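Long-range contact in PrgX (Enterococcus faecalis, PDB 2AWI), which serves as the receptor for the peptide sex pheromone cCF10 and, as a repressor that probably binds DNA, regulates conjugation: residues Q108-Y113 / C153-N158. The protein carries 1 engineered substitution. Numbering follows the deposited sequence.
Engineered in segment 153-158: C153 (natural residue Tyr).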
ATOM      1  N   GLN A 108      33.273 -14.555 -31.937  1.00 35.50           N
ATOM      2  CA  GLN A 108      32.114 -13.838 -32.456  1.00 35.63           C
ATOM      3  C   GLN A 108      31.237 -14.810 -33.238  1.00 36.41           C
ATOM      4  O   GLN A 108      30.057 -14.964 -32.941  1.00 37.58           O
ATOM      5  CB  GLN A 108      32.557 -12.677 -33.351  1.00 30.83           C
ATOM      6  CG  GLN A 108      33.184 -11.528 -32.579  1.00 33.14           C
ATOM      7  CD  GLN A 108      32.167 -10.770 -31.736  1.00 42.67           C
ATOM      8  OE1 GLN A 108      32.520 -10.118 -30.752  1.00 46.21           O
ATOM      9  NE2 GLN A 108      30.899 -10.843 -32.130  1.00 45.38           N
ATOM     10  N   TYR A 109      31.818 -15.476 -34.233  1.00 42.23           N
ATOM     11  CA  TYR A 109      31.065 -16.442 -35.028  1.00 40.98           C
ATOM     12  C   TYR A 109      30.437 -17.523 -34.159  1.00 38.67           C
ATOM     13  O   TYR A 109      29.345 -18.010 -34.455  1.00 37.20           O
ATOM     14  CB  TYR A 109      31.959 -17.084 -36.094  1.00 44.15           C
ATOM     15  CG  TYR A 109      32.058 -16.256 -37.357  1.00 45.16           C
ATOM     16  CD1 TYR A 109      30.944 -16.071 -38.176  1.00 47.92           C
ATOM     17  CD2 TYR A 109      33.247 -15.618 -37.706  1.00 39.06           C
ATOM     18  CE1 TYR A 109      31.011 -15.265 -39.312  1.00 53.30           C
ATOM     19  CE2 TYR A 109      33.325 -14.810 -38.840  1.00 46.18           C
ATOM     20  CZ  TYR A 109      32.203 -14.637 -39.634  1.00 49.32           C
ATOM     21  OH  TYR A 109      32.270 -13.821 -40.739  1.00 52.77           O
ATOM     22  N   PHE A 110      31.111 -17.909 -33.082  1.00 32.33           N
ATOM     23  CA  PHE A 110      30.515 -18.919 -32.224  1.00 31.56           C
ATOM     24  C   PHE A 110      29.250 -18.323 -31.630  1.00 31.78           C
ATOM     25  O   PHE A 110      28.201 -18.964 -31.610  1.00 32.68           O
ATOM     26  CB  PHE A 110      31.458 -19.338 -31.097  1.00 33.74           C
ATOM     27  CG  PHE A 110      30.965 -20.526 -30.322  1.00 35.63           C
ATOM     28  CD1 PHE A 110      30.715 -21.731 -30.973  1.00 32.31           C
ATOM     29  CD2 PHE A 110      30.721 -20.436 -28.956  1.00 31.37           C
ATOM     30  CE1 PHE A 110      30.226 -22.831 -30.275  1.00 30.68           C
ATOM     31  CE2 PHE A 110      30.230 -21.531 -28.246  1.00 36.33           C
ATOM     32  CZ  PHE A 110      29.983 -22.731 -28.907  1.00 32.15           C
ATOM     33  N   SER A 111      29.360 -17.086 -31.156  1.00 31.38           N
ATOM     34  CA  SER A 111      28.228 -16.385 -30.566  1.00 32.33           C
ATOM     35  C   SER A 111      27.076 -16.292 -31.569  1.00 34.03           C
ATOM     36  O   SER A 111      25.916 -16.476 -31.212  1.00 35.19           O
ATOM     37  CB  SER A 111      28.651 -14.983 -30.117  1.00 29.33           C
ATOM     38  OG  SER A 111      27.619 -14.357 -29.372  1.00 30.12           O
ATOM     39  N   ILE A 112      27.397 -16.013 -32.827  1.00 34.99           N
ATOM     40  CA  ILE A 112      26.368 -15.921 -33.857  1.00 36.55           C
ATOM     41  C   ILE A 112      25.732 -17.299 -34.041  1.00 37.03           C
ATOM     42  O   ILE A 112      24.509 -17.431 -34.133  1.00 35.81           O
ATOM     43  CB  ILE A 112      26.968 -15.452 -35.197  1.00 36.16           C
ATOM     44  CG1 ILE A 112      27.465 -14.012 -35.065  1.00 34.93           C
ATOM     45  CG2 ILE A 112      25.930 -15.552 -36.291  1.00 32.70           C
ATOM     46  CD1 ILE A 112      28.230 -13.519 -36.277  1.00 39.20           C
ATOM     47  N   TYR A 113      26.585 -18.319 -34.081  1.00 40.64           N
ATOM     48  CA  TYR A 113      26.161 -19.706 -34.232  1.00 40.62           C
ATOM     49  C   TYR A 113      25.089 -20.067 -33.209  1.00 40.44           C
ATOM     50  O   TYR A 113      24.039 -20.594 -33.566  1.00 42.05           O
ATOM     51  CB  TYR A 113      27.373 -20.625 -34.064  1.00 41.33           C
ATOM     52  CG  TYR A 113      27.026 -22.081 -33.870  1.00 44.08           C
ATOM     53  CD1 TYR A 113      26.514 -22.845 -34.920  1.00 44.17           C
ATOM     54  CD2 TYR A 113      27.196 -22.693 -32.627  1.00 36.35           C
ATOM     55  CE1 TYR A 113      26.180 -24.186 -34.740  1.00 41.38           C
ATOM     56  CE2 TYR A 113      26.866 -24.029 -32.434  1.00 35.65           C
ATOM     57  CZ  TYR A 113      26.358 -24.771 -33.495  1.00 41.64           C
ATOM     58  OH  TYR A 113      26.037 -26.097 -33.313  1.00 43.45           O
ATOM     59  N   CYS A 153      31.604 -13.662 -22.083  1.00 32.72           N
ATOM     60  CA  CYS A 153      30.420 -13.548 -21.246  1.00 31.52           C
ATOM     61  C   CYS A 153      29.159 -13.486 -22.108  1.00 30.41           C
ATOM     62  O   CYS A 153      28.073 -13.827 -21.653  1.00 30.33           O
ATOM     63  CB  CYS A 153      30.528 -12.327 -20.334  1.00 34.86           C
ATOM     64  SG  CYS A 153      31.689 -12.597 -18.959  1.00 35.95           S
ATOM     65  N   GLU A 154      29.302 -13.070 -23.361  1.00 36.82           N
ATOM     66  CA  GLU A 154      28.153 -13.018 -24.258  1.00 37.59           C
ATOM     67  C   GLU A 154      27.844 -14.469 -24.625  1.00 36.74           C
ATOM     68  O   GLU A 154      26.692 -14.901 -24.596  1.00 39.56           O
ATOM     69  CB  GLU A 154      28.479 -12.207 -25.517  1.00 34.82           C
ATOM     70  CG  GLU A 154      27.277 -11.941 -26.413  1.00 40.81           C
ATOM     71  CD  GLU A 154      27.643 -11.181 -27.680  1.00 43.94           C
ATOM     72  OE1 GLU A 154      28.287 -10.106 -27.577  1.00 43.39           O
ATOM     73  OE2 GLU A 154      27.285 -11.655 -28.784  1.00 53.82           O
ATOM     74  N   ILE A 155      28.892 -15.214 -24.966  1.00 30.82           N
ATOM     75  CA  ILE A 155      28.756 -16.627 -25.318  1.00 29.04           C
ATOM     76  C   ILE A 155      28.086 -17.396 -24.175  1.00 29.70           C
ATOM     77  O   ILE A 155      27.140 -18.151 -24.389  1.00 28.52           O
ATOM     78  CB  ILE A 155      30.145 -17.250 -25.620  1.00 31.48           C
ATOM     79  CG1 ILE A 155      30.586 -16.846 -27.032  1.00 27.33           C
ATOM     80  CG2 ILE A 155      30.097 -18.761 -25.451  1.00 32.39           C
ATOM     81  CD1 ILE A 155      31.990 -17.284 -27.405  1.00 27.57           C
ATOM     82  N   VAL A 156      28.571 -17.190 -22.958  1.00 32.13           N
ATOM     83  CA  VAL A 156      27.997 -17.871 -21.804  1.00 33.24           C
ATOM     84  C   VAL A 156      26.501 -17.610 -21.679  1.00 32.88           C
ATOM     85  O   VAL A 156      25.728 -18.505 -21.343  1.00 31.82           O
ATOM     86  CB  VAL A 156      28.695 -17.439 -20.507  1.00 30.76           C
ATOM     87  CG1 VAL A 156      27.696 -17.389 -19.365  1.00 34.80           C
ATOM     88  CG2 VAL A 156      29.800 -18.431 -20.181  1.00 30.65           C
ATOM     89  N   SER A 157      26.105 -16.369 -21.937  1.00 31.64           N
ATOM     90  CA  SER A 157      24.707 -15.974 -21.862  1.00 31.89           C
ATOM     91  C   SER A 157      23.901 -16.698 -22.936  1.00 31.09           C
ATOM     92  O   SER A 157      22.788 -17.162 -22.690  1.00 32.43           O
ATOM     93  CB  SER A 157      24.593 -14.462 -22.058  1.00 27.99           C
ATOM     94  OG  SER A 157      23.237 -14.049 -22.024  1.00 29.95           O
ATOM     95  N   ASN A 158      24.475 -16.784 -24.132  1.00 34.16           N
ATOM     96  CA  ASN A 158      23.830 -17.457 -25.254  1.00 36.76           C
ATOM     97  C   ASN A 158      23.650 -18.948 -24.942  1.00 39.20           C
ATOM     98  O   ASN A 158      22.659 -19.556 -25.349  1.00 38.98           O
ATOM     99  CB  ASN A 158      24.680 -17.297 -26.521  1.00 36.68           C
ATOM    100  CG  ASN A 158      24.765 -15.852 -27.002  1.00 38.22           C
ATOM    101  OD1 ASN A 158      25.670 -15.492 -27.758  1.00 43.95           O
ATOM    102  ND2 ASN A 158      23.816 -15.026 -26.583  1.00 33.15           N
TER
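S111 presents its hydroxyl to two oxygens of the facing helix. OG lies 2.8 Å from E154 OE2 and 2.8 Å from N158 OD1, and the angle OE2–OG–OD1 of about 101° shows the two acceptors arriving from well-separated directions. Both distances suit a hydrogen bond, but the hydroxyl has one proton to give, so it can serve only one of the two oxygens at a time. OG is anti to the backbone N (chi1 -172°), which places it in the gap between the helices. E154 and N158 are one turn apart, a spacing kept by the backbone bond from N158 N to E154 O (2.9 Å). E154 reaches over with an extended chain, whereas N158 brings its amide oxygen.

Beside this polar cluster sits an apolar one. I155 CD1 approaches F110 CD2 to 3.7 Å, near the ring plane, and I155 CG2 lies in that plane at 3.9 Å from F110 CE2, so the isoleucine meets the ring's edge rather than its face; the two side chains cross at about a right angle. I155 CG1 also rests against S111 CB (4.1 Å), joining the two clusters.

The backbones set this up: the segment axes come within 9.4 Å at an angle of 18°, nearly parallel, and S111 and I155 are nearest by CA. Helix 128-142 lies between the two in sequence and packs on both, with L138 and L141 against F110 and Y142 against I155, consistent with the stacked helices of a TPR-type region. On the polar side, K79 of helix 74-87 touches S111 and forms a salt bridge with E154 OE2. E154 OE2 thus meets both the S111 hydroxyl and the K79 amine, joining helices 107-122, 150-159 and 74-87 through one carboxylate oxygen, a setting that would favour its ionised form.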